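Local coordinates for Crov588 (PDB 6NYR), which is of unknown function but forms, in a giant virus, a circular leucine-rich-repeat solenoid of FNIP repeats, at residues A[111-114]-A[115-118]; A[396-399]-A[400-404]; A[664-668]-A[669-673]. One frame throughout, in Å; residues are numbered along the deposited sequence.

All three contacts are local, each made within a loop between consecutive strands on the outer side of the ring. Contacts 1 and 2 occupy equivalent loops of two coils of the solenoid, in different FNIP ranges, on opposite sides of the chain's centre and about 73 Å apart between centres. Both use an isoleucine CG2 to meet a valine and a leucine, and both are partly buried, with a polar, exposed turn above the apolar residues. Contact 1 adds a water bridge between backbone atoms to its apolar contacts; those of contact 2 are apolar. Contact 3, near the C-terminus, is a surface turn: direct hydrogen bonds centred on Asp667 carry it, and one isoleucine pair supplies the apolar part.

Contact 1 of 3, residues A[111-114]-A[115-118]; sequences EIVE and NVLP
With CG1 beside the backbone N (chi1 -64°), Ile112 has its CG2 anti to that N and in among Val116 and Leu117, while chi1 of -179° puts Val116 CG1 anti to its own N and leaves CG2 beside it, facing Val113 O. This is the outer loop of a leucine-rich FNIP repeat, where the chain leaves Ile112, reverses and heads for strand 123-125. Ile112 CG2 lies 3.8 Å from Leu117 CD2, the side chains crossing at about a right angle, and 4.0 Å from Val116 CB. Leu92 of helix 89-93 touches both Ile112 and Val116, and Val138 in a later loop reaches Ile112, so the isoleucine is buried between turns of the solenoid. Val113 adds a more exposed methyl contact, CG2 to Val116 CG2 at 3.9 Å. At the bend, Glu114 and Asn115 lie side by side, pointing the same way, carboxylate and amide planes only 18° apart. Asn115 takes a left-handed helical backbone conformation as the chain turns. Inside the bend a water bridges the backbone: it donates to Val113 O at 2.9 Å and accepts from Val116 N at 2.8 Å, while Val116 CG2 sits 3.2 Å from that same carbonyl oxygen.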
ATOM      1  N   GLU A 111      32.920  24.248   0.536  1.00 45.19           N
ATOM      2  CA  GLU A 111      32.285  25.407   1.149  1.00 46.31           C
ATOM      3  C   GLU A 111      31.642  26.274   0.074  1.00 45.67           C
ATOM      4  O   GLU A 111      32.316  26.727  -0.856  1.00 46.81           O
ATOM      5  CB  GLU A 111      33.318  26.193   1.953  1.00 46.41           C
ATOM      6  CG  GLU A 111      32.749  27.370   2.707  1.00 47.13           C
ATOM      7  CD  GLU A 111      33.681  27.854   3.803  1.00 51.69           C
ATOM      8  OE1 GLU A 111      34.547  27.066   4.243  1.00 48.28           O
ATOM      9  OE2 GLU A 111      33.537  29.016   4.238  1.00 53.69           O
ATOM     10  N   ILE A 112      30.334  26.479   0.188  1.00 45.57           N
ATOM     11  CA  ILE A 112      29.604  27.383  -0.696  1.00 47.55           C
ATOM     12  C   ILE A 112      29.679  28.784  -0.099  1.00 46.48           C
ATOM     13  O   ILE A 112      29.279  28.997   1.050  1.00 48.29           O
ATOM     14  CB  ILE A 112      28.143  26.948  -0.878  1.00 48.52           C
ATOM     15  CG1 ILE A 112      28.069  25.587  -1.566  1.00 50.15           C
ATOM     16  CG2 ILE A 112      27.369  28.010  -1.662  1.00 46.82           C
ATOM     17  CD1 ILE A 112      26.666  25.020  -1.640  1.00 50.05           C
ATOM     18  N   VAL A 113      30.164  29.742  -0.885  1.00 49.92           N
ATOM     19  CA  VAL A 113      30.267  31.121  -0.427  1.00 52.01           C
ATOM     20  C   VAL A 113      29.188  31.989  -1.060  1.00 53.30           C
ATOM     21  O   VAL A 113      28.313  31.492  -1.775  1.00 50.89           O
ATOM     22  CB  VAL A 113      31.667  31.695  -0.715  1.00 53.03           C
ATOM     23  CG1 VAL A 113      32.704  31.054   0.201  1.00 52.52           C
ATOM     24  CG2 VAL A 113      32.053  31.470  -2.172  1.00 53.55           C
ATOM     25  N   GLU A 114      29.236  33.289  -0.775  1.00 56.42           N
ATOM     26  CA  GLU A 114      28.211  34.217  -1.229  1.00 59.59           C
ATOM     27  C   GLU A 114      28.107  34.237  -2.749  1.00 59.26           C
ATOM     28  O   GLU A 114      29.095  34.072  -3.469  1.00 57.40           O
ATOM     29  CB  GLU A 114      28.531  35.622  -0.711  1.00 65.16           C
ATOM     30  CG  GLU A 114      27.482  36.674  -1.002  1.00 71.86           C
ATOM     31  CD  GLU A 114      27.753  37.977  -0.269  1.00 77.12           C
ATOM     32  OE1 GLU A 114      28.760  38.050   0.469  1.00 76.78           O
ATOM     33  OE2 GLU A 114      26.958  38.926  -0.430  1.00 78.09           O
ATOM     34  N   ASN A 115      26.879  34.437  -3.228  1.00 61.73           N
ATOM     35  CA  ASN A 115      26.602  34.642  -4.649  1.00 64.77           C
ATOM     36  C   ASN A 115      27.013  33.438  -5.490  1.00 65.63           C
ATOM     37  O   ASN A 115      27.607  33.580  -6.562  1.00 70.23           O
ATOM     38  CB  ASN A 115      27.292  35.906  -5.170  1.00 67.76           C
ATOM     39  CG  ASN A 115      26.654  37.177  -4.653  1.00 71.15           C
ATOM     40  OD1 ASN A 115      27.303  37.985  -3.988  1.00 74.37           O
ATOM     41  ND2 ASN A 115      25.376  37.364  -4.958  1.00 72.09           N
ATOM     42  N   VAL A 116      26.693  32.243  -5.010  1.00 61.86           N
ATOM     43  CA  VAL A 116      26.893  31.012  -5.768  1.00 58.89           C
ATOM     44  C   VAL A 116      25.558  30.343  -6.095  1.00 59.67           C
ATOM     45  O   VAL A 116      25.213  30.164  -7.264  1.00 59.48           O
ATOM     46  CB  VAL A 116      27.840  30.044  -5.023  1.00 58.32           C
ATOM     47  CG1 VAL A 116      28.052  28.774  -5.835  1.00 59.30           C
ATOM     48  CG2 VAL A 116      29.169  30.726  -4.727  1.00 56.34           C
ATOM     49  N   LEU A 117      24.783  29.980  -5.071  1.00 60.06           N
ATOM     50  CA  LEU A 117      23.495  29.340  -5.302  1.00 60.07           C
ATOM     51  C   LEU A 117      22.545  30.304  -6.018  1.00 61.58           C
ATOM     52  O   LEU A 117      22.573  31.516  -5.761  1.00 61.82           O
ATOM     53  CB  LEU A 117      22.888  28.892  -3.980  1.00 62.07           C
ATOM     54  CG  LEU A 117      23.067  27.453  -3.495  1.00 65.52           C
ATOM     55  CD1 LEU A 117      23.911  26.588  -4.405  1.00 66.51           C
ATOM     56  CD2 LEU A 117      23.654  27.448  -2.067  1.00 65.18           C
ATOM     57  N   PRO A 118      21.684  29.798  -6.900  1.00 60.30           N
ATOM     58  CA  PRO A 118      20.723  30.673  -7.590  1.00 58.47           C
ATOM     59  C   PRO A 118      19.939  31.539  -6.616  1.00 58.24           C
ATOM     60  O   PRO A 118      19.419  31.060  -5.606  1.00 61.48           O
ATOM     61  CB  PRO A 118      19.817  29.685  -8.332  1.00 61.89           C
ATOM     62  CG  PRO A 118      20.702  28.490  -8.585  1.00 62.61           C
ATOM     63  CD  PRO A 118      21.629  28.403  -7.387  1.00 61.66           C
TER
HETATM   64  O   HOH W   1      25.541  31.424  -2.624  1.00 54.79           O

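Contact 2 of 3, residues A[396-399]-A[400-404]; sequences QEIA and EKVLP
Ile398 and Ala399 meet Val402 and Leu403 round an outer loop of the leucine-rich solenoid, inside an FNIP repeat and between strands 387-389 and 409-411. The approach to the bend begins at Gln396, which ties the loop to its predecessor: its NE2 is hydrogen-bonded to Asn373 OD1, and its side chain rests on Ile375. Next in the contact comes Ile398, the apolar pivot. Its CG1 stands beside the backbone N (chi1 -52°), which leaves CG2 on the far side of CB from that N, and this methyl presses on the branch point of Leu403, CG2 to CG at 3.9 Å. The two side chains meet nearly perpendicular. The same methyl reaches Val402 CB at 4.1 Å, so one carbon spans two successive residues beyond the bend. Ile398 also touches Val424 of a following loop, while Val402 packs on Ile376 of a preceding one; the contact therefore lies in the row of apolar side chains that joins neighbouring coils. Ala399 finishes the segment at the exposed edge, where its CB is 4.0 Å from Val402 CG2. Beyond it the chain bends through Glu400 and Lys401, and Lys401 touches Glu378. On the inner side of the bend, Val402 CG2 closes on the backbone of Ala399, 3.4 Å from its carbonyl oxygen O and 3.6 Å from its N.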
ATOM      1  N   GLN A 396     -14.217 -19.969  21.973  1.00 55.33           N
ATOM      2  CA  GLN A 396     -15.285 -20.201  22.931  1.00 57.23           C
ATOM      3  C   GLN A 396     -16.620 -20.292  22.205  1.00 61.33           C
ATOM      4  O   GLN A 396     -16.790 -19.771  21.099  1.00 60.98           O
ATOM      5  CB  GLN A 396     -15.347 -19.078  23.973  1.00 56.18           C
ATOM      6  CG  GLN A 396     -14.082 -18.900  24.785  1.00 53.59           C
ATOM      7  CD  GLN A 396     -13.687 -20.150  25.540  1.00 52.46           C
ATOM      8  OE1 GLN A 396     -14.534 -20.846  26.099  1.00 52.71           O
ATOM      9  NE2 GLN A 396     -12.396 -20.452  25.547  1.00 50.76           N
ATOM     10  N   GLU A 397     -17.570 -20.973  22.840  1.00 61.34           N
ATOM     11  CA  GLU A 397     -18.897 -21.114  22.260  1.00 60.05           C
ATOM     12  C   GLU A 397     -19.594 -19.760  22.201  1.00 58.45           C
ATOM     13  O   GLU A 397     -19.461 -18.931  23.104  1.00 56.86           O
ATOM     14  CB  GLU A 397     -19.732 -22.101  23.072  1.00 65.47           C
ATOM     15  CG  GLU A 397     -19.277 -23.543  22.957  1.00 69.02           C
ATOM     16  CD  GLU A 397     -20.201 -24.493  23.689  1.00 73.10           C
ATOM     17  OE1 GLU A 397     -20.756 -24.095  24.735  1.00 74.53           O
ATOM     18  OE2 GLU A 397     -20.386 -25.633  23.208  1.00 74.82           O
ATOM     19  N   ILE A 398     -20.357 -19.549  21.133  1.00 61.45           N
ATOM     20  CA  ILE A 398     -21.135 -18.330  20.932  1.00 58.86           C
ATOM     21  C   ILE A 398     -22.597 -18.750  20.936  1.00 58.82           C
ATOM     22  O   ILE A 398     -23.077 -19.364  19.975  1.00 59.99           O
ATOM     23  CB  ILE A 398     -20.760 -17.614  19.628  1.00 60.03           C
ATOM     24  CG1 ILE A 398     -19.245 -17.408  19.566  1.00 57.55           C
ATOM     25  CG2 ILE A 398     -21.483 -16.278  19.526  1.00 59.99           C
ATOM     26  CD1 ILE A 398     -18.771 -16.667  18.337  1.00 56.46           C
ATOM     27  N   ALA A 399     -23.306 -18.413  22.007  1.00 60.99           N
ATOM     28  CA  ALA A 399     -24.675 -18.861  22.203  1.00 62.67           C
ATOM     29  C   ALA A 399     -25.636 -17.890  21.519  1.00 64.86           C
ATOM     30  O   ALA A 399     -25.227 -16.961  20.820  1.00 67.26           O
ATOM     31  CB  ALA A 399     -24.970 -19.014  23.694  1.00 61.66           C
ATOM     32  N   GLU A 400     -26.934 -18.089  21.735  1.00 63.72           N
ATOM     33  CA  GLU A 400     -27.942 -17.428  20.923  1.00 67.02           C
ATOM     34  C   GLU A 400     -27.891 -15.909  20.972  1.00 70.04           C
ATOM     35  O   GLU A 400     -27.574 -15.265  19.968  1.00 78.47           O
ATOM     36  CB  GLU A 400     -29.344 -17.893  21.348  1.00 71.42           C
ATOM     37  CG  GLU A 400     -29.748 -19.258  20.825  1.00 76.15           C
ATOM     38  CD  GLU A 400     -31.207 -19.573  21.090  1.00 83.96           C
ATOM     39  OE1 GLU A 400     -32.043 -18.651  20.985  1.00 87.51           O
ATOM     40  OE2 GLU A 400     -31.520 -20.738  21.403  1.00 88.05           O
ATOM     41  N   LYS A 401     -28.210 -15.320  22.121  1.00 65.89           N
ATOM     42  CA  LYS A 401     -28.382 -13.874  22.213  1.00 66.78           C
ATOM     43  C   LYS A 401     -27.081 -13.140  22.507  1.00 63.65           C
ATOM     44  O   LYS A 401     -27.093 -12.100  23.185  1.00 64.37           O
ATOM     45  CB  LYS A 401     -29.433 -13.537  23.271  1.00 73.55           C
ATOM     46  CG  LYS A 401     -30.860 -13.427  22.723  1.00 80.28           C
ATOM     47  CD  LYS A 401     -31.419 -14.792  22.335  1.00 84.96           C
ATOM     48  CE  LYS A 401     -32.189 -14.728  21.021  1.00 89.20           C
ATOM     49  NZ  LYS A 401     -33.605 -14.294  21.166  1.00 91.68           N
ATOM     50  N   VAL A 402     -25.963 -13.628  21.984  1.00 61.61           N
ATOM     51  CA  VAL A 402     -24.667 -13.021  22.265  1.00 58.87           C
ATOM     52  C   VAL A 402     -24.326 -11.942  21.245  1.00 58.51           C
ATOM     53  O   VAL A 402     -23.988 -10.814  21.611  1.00 56.44           O
ATOM     54  CB  VAL A 402     -23.577 -14.115  22.314  1.00 58.39           C
ATOM     55  CG1 VAL A 402     -22.215 -13.494  22.573  1.00 55.90           C
ATOM     56  CG2 VAL A 402     -23.923 -15.161  23.358  1.00 58.33           C
ATOM     57  N   LEU A 403     -24.394 -12.267  19.960  1.00 59.25           N
ATOM     58  CA  LEU A 403     -24.051 -11.299  18.921  1.00 60.21           C
ATOM     59  C   LEU A 403     -25.202 -10.317  18.722  1.00 61.85           C
ATOM     60  O   LEU A 403     -26.360 -10.738  18.634  1.00 60.19           O
ATOM     61  CB  LEU A 403     -23.734 -12.016  17.616  1.00 60.71           C
ATOM     62  CG  LEU A 403     -22.549 -12.985  17.700  1.00 58.97           C
ATOM     63  CD1 LEU A 403     -22.423 -13.813  16.428  1.00 59.13           C
ATOM     64  CD2 LEU A 403     -21.251 -12.234  17.981  1.00 55.55           C
ATOM     65  N   PRO A 404     -24.927  -9.016  18.667  1.00 63.26           N
ATOM     66  CA  PRO A 404     -26.013  -8.037  18.519  1.00 63.07           C
ATOM     67  C   PRO A 404     -26.626  -8.052  17.126  1.00 62.53           C
ATOM     68  O   PRO A 404     -25.969  -8.376  16.132  1.00 57.00           O
ATOM     69  CB  PRO A 404     -25.327  -6.695  18.810  1.00 65.48           C
ATOM     70  CG  PRO A 404     -23.897  -6.921  18.405  1.00 63.86           C
ATOM     71  CD  PRO A 404     -23.596  -8.373  18.723  1.00 62.72           C
TER

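Contact 3 of 3, residues A[664-668]-A[669-673]; sequences KNIDT and SKIKF
A type I beta turn from Asp667 to Lys670, overlaid by an Asx turn, reverses the chain between helix 659-662 and the last strand, 674-678, at the C-terminal end of the leucine-rich solenoid. The turn is closed by Lys670 N donating to Asp667 O at 3.0 Å, with an N-H...O angle of 157°. The side chain of Asp667 adds a second closure. Its CG is held opposite the backbone N (chi1 -157°), which carries the carboxylate over the start of Ser669. There OD1 accepts twice: from Ser669 OG at 2.9 Å and from Ser669 N at 3.3 Å. Both donors come at it from the same face of the carboxylate, well out of its plane, so a single oxygen grips the backbone and the hydroxyl of one residue. The aliphatic part of Lys670 passes obliquely by the other oxygen, OD2, with CE 3.3 Å away. Lys670 NZ stays 4.7 Å from OD2, too far for a salt bridge, although the opposite charges may still attract. Under this polar, exposed turn lies an apolar pair: Ile666 CG2 meets Ile671 CG2 at 3.7 Å, with the side chains crossing at about a right angle. Ile666 is buried and rests on Leu640. The other branch of Ile671 has CG1, set between the backbone N and the carbonyl carbon, 3.5 Å from Thr668 O, and CD1 over one face of the Phe673 ring toward the rim. Aspartate at the first position, bonding through its side chain to the residue two ahead and through its carbonyl to the residue three ahead, is characteristic of an Asx turn combined with a type I beta turn.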
ATOM      1  N   LYS A 664      13.241 -11.388 -37.961  1.00 72.40           N
ATOM      2  CA  LYS A 664      14.069 -11.546 -39.152  1.00 77.38           C
ATOM      3  C   LYS A 664      13.424 -10.892 -40.366  1.00 77.54           C
ATOM      4  O   LYS A 664      14.058 -10.102 -41.075  1.00 77.49           O
ATOM      5  CB  LYS A 664      14.307 -13.037 -39.405  1.00 79.33           C
ATOM      6  CG  LYS A 664      15.353 -13.366 -40.457  1.00 82.81           C
ATOM      7  CD  LYS A 664      15.111 -14.774 -41.003  1.00 85.72           C
ATOM      8  CE  LYS A 664      16.123 -15.172 -42.065  1.00 87.34           C
ATOM      9  NZ  LYS A 664      17.336 -15.805 -41.477  1.00 88.22           N
ATOM     10  N   ASN A 665      12.153 -11.203 -40.610  1.00 78.16           N
ATOM     11  CA  ASN A 665      11.440 -10.768 -41.809  1.00 79.45           C
ATOM     12  C   ASN A 665      10.490  -9.616 -41.517  1.00 79.02           C
ATOM     13  O   ASN A 665       9.380  -9.569 -42.054  1.00 80.40           O
ATOM     14  CB  ASN A 665      10.673 -11.940 -42.421  1.00 79.18           C
ATOM     15  CG  ASN A 665      11.530 -13.181 -42.578  1.00 78.35           C
ATOM     16  OD1 ASN A 665      11.303 -14.196 -41.915  1.00 79.72           O
ATOM     17  ND2 ASN A 665      12.514 -13.111 -43.467  1.00 75.66           N
ATOM     18  N   ILE A 666      10.889  -8.676 -40.661  1.00 76.11           N
ATOM     19  CA  ILE A 666      10.023  -7.567 -40.276  1.00 76.73           C
ATOM     20  C   ILE A 666      10.871  -6.306 -40.194  1.00 80.71           C
ATOM     21  O   ILE A 666      11.754  -6.204 -39.335  1.00 81.54           O
ATOM     22  CB  ILE A 666       9.313  -7.820 -38.936  1.00 75.19           C
ATOM     23  CG1 ILE A 666       8.275  -8.930 -39.088  1.00 72.14           C
ATOM     24  CG2 ILE A 666       8.660  -6.543 -38.427  1.00 75.81           C
ATOM     25  CD1 ILE A 666       7.752  -9.461 -37.771  1.00 72.46           C
ATOM     26  N   ASP A 667      10.602  -5.346 -41.075  1.00 83.36           N
ATOM     27  CA  ASP A 667      11.240  -4.034 -41.002  1.00 85.93           C
ATOM     28  C   ASP A 667      10.656  -3.301 -39.801  1.00 83.05           C
ATOM     29  O   ASP A 667       9.561  -2.736 -39.875  1.00 82.29           O
ATOM     30  CB  ASP A 667      11.014  -3.257 -42.294  1.00 90.63           C
ATOM     31  CG  ASP A 667      12.069  -2.186 -42.522  1.00 96.14           C
ATOM     32  OD1 ASP A 667      12.713  -1.759 -41.539  1.00 98.21           O
ATOM     33  OD2 ASP A 667      12.256  -1.770 -43.687  1.00 97.27           O
ATOM     34  N   THR A 668      11.384  -3.310 -38.681  1.00 81.63           N
ATOM     35  CA  THR A 668      10.924  -2.611 -37.487  1.00 82.12           C
ATOM     36  C   THR A 668      10.707  -1.124 -37.738  1.00 81.68           C
ATOM     37  O   THR A 668      10.057  -0.456 -36.925  1.00 80.17           O
ATOM     38  CB  THR A 668      11.924  -2.798 -36.343  1.00 86.81           C
ATOM     39  OG1 THR A 668      13.157  -2.142 -36.671  1.00 93.13           O
ATOM     40  CG2 THR A 668      12.187  -4.276 -36.086  1.00 84.47           C
ATOM     41  N   SER A 669      11.238  -0.594 -38.837  1.00 83.46           N
ATOM     42  CA  SER A 669      11.150   0.826 -39.147  1.00 85.12           C
ATOM     43  C   SER A 669       9.955   1.165 -40.028  1.00 86.74           C
ATOM     44  O   SER A 669       9.845   2.307 -40.487  1.00 86.89           O
ATOM     45  CB  SER A 669      12.436   1.298 -39.832  1.00 84.12           C
ATOM     46  OG  SER A 669      12.358   1.116 -41.236  1.00 82.74           O
ATOM     47  N   LYS A 670       9.068   0.200 -40.282  1.00 86.52           N
ATOM     48  CA  LYS A 670       7.905   0.437 -41.128  1.00 87.05           C
ATOM     49  C   LYS A 670       6.628  -0.152 -40.541  1.00 80.36           C
ATOM     50  O   LYS A 670       5.587  -0.128 -41.216  1.00 80.00           O
ATOM     51  CB  LYS A 670       8.131  -0.142 -42.529  1.00 92.32           C
ATOM     52  CG  LYS A 670       9.225   0.544 -43.329  1.00 97.93           C
ATOM     53  CD  LYS A 670       9.477  -0.184 -44.644  1.00100.44           C
ATOM     54  CE  LYS A 670      10.623   0.448 -45.420  1.00103.39           C
ATOM     55  NZ  LYS A 670      10.217   1.724 -46.074  1.00104.59           N
ATOM     56  N   ILE A 671       6.675  -0.686 -39.313  1.00 76.05           N
ATOM     57  CA  ILE A 671       5.487  -1.291 -38.722  1.00 72.41           C
ATOM     58  C   ILE A 671       4.617  -0.218 -38.072  1.00 70.13           C
ATOM     59  O   ILE A 671       5.076   0.876 -37.731  1.00 70.16           O
ATOM     60  CB  ILE A 671       5.881  -2.379 -37.709  1.00 72.12           C
ATOM     61  CG1 ILE A 671       6.788  -1.796 -36.622  1.00 75.68           C
ATOM     62  CG2 ILE A 671       6.560  -3.546 -38.416  1.00 69.42           C
ATOM     63  CD1 ILE A 671       7.208  -2.805 -35.560  1.00 76.31           C
ATOM     64  N   LYS A 672       3.337  -0.548 -37.907  1.00 70.06           N
ATOM     65  CA  LYS A 672       2.385   0.341 -37.257  1.00 69.14           C
ATOM     66  C   LYS A 672       2.224   0.055 -35.769  1.00 64.07           C
ATOM     67  O   LYS A 672       1.601   0.857 -35.063  1.00 63.24           O
ATOM     68  CB  LYS A 672       1.019   0.238 -37.942  1.00 71.44           C
ATOM     69  CG  LYS A 672       0.925   0.943 -39.289  1.00 75.77           C
ATOM     70  CD  LYS A 672       0.062   0.156 -40.272  1.00 80.66           C
ATOM     71  CE  LYS A 672      -1.009   1.032 -40.922  1.00 84.52           C
ATOM     72  NZ  LYS A 672      -0.447   2.238 -41.592  1.00 87.73           N
ATOM     73  N   PHE A 673       2.772  -1.051 -35.278  1.00 62.57           N
ATOM     74  CA  PHE A 673       2.625  -1.441 -33.884  1.00 62.41           C
ATOM     75  C   PHE A 673       3.929  -1.211 -33.126  1.00 62.25           C
ATOM     76  O   PHE A 673       4.977  -0.917 -33.702  1.00 64.46           O
ATOM     77  CB  PHE A 673       2.194  -2.911 -33.765  1.00 60.85           C
ATOM     78  CG  PHE A 673       3.150  -3.878 -34.399  1.00 58.81           C
ATOM     79  CD1 PHE A 673       4.221  -4.388 -33.678  1.00 59.38           C
ATOM     80  CD2 PHE A 673       2.977  -4.282 -35.709  1.00 57.62           C
ATOM     81  CE1 PHE A 673       5.102  -5.277 -34.260  1.00 59.52           C
ATOM     82  CE2 PHE A 673       3.856  -5.171 -36.295  1.00 59.72           C
ATOM     83  CZ  PHE A 673       4.918  -5.667 -35.570  1.00 60.49           C
TER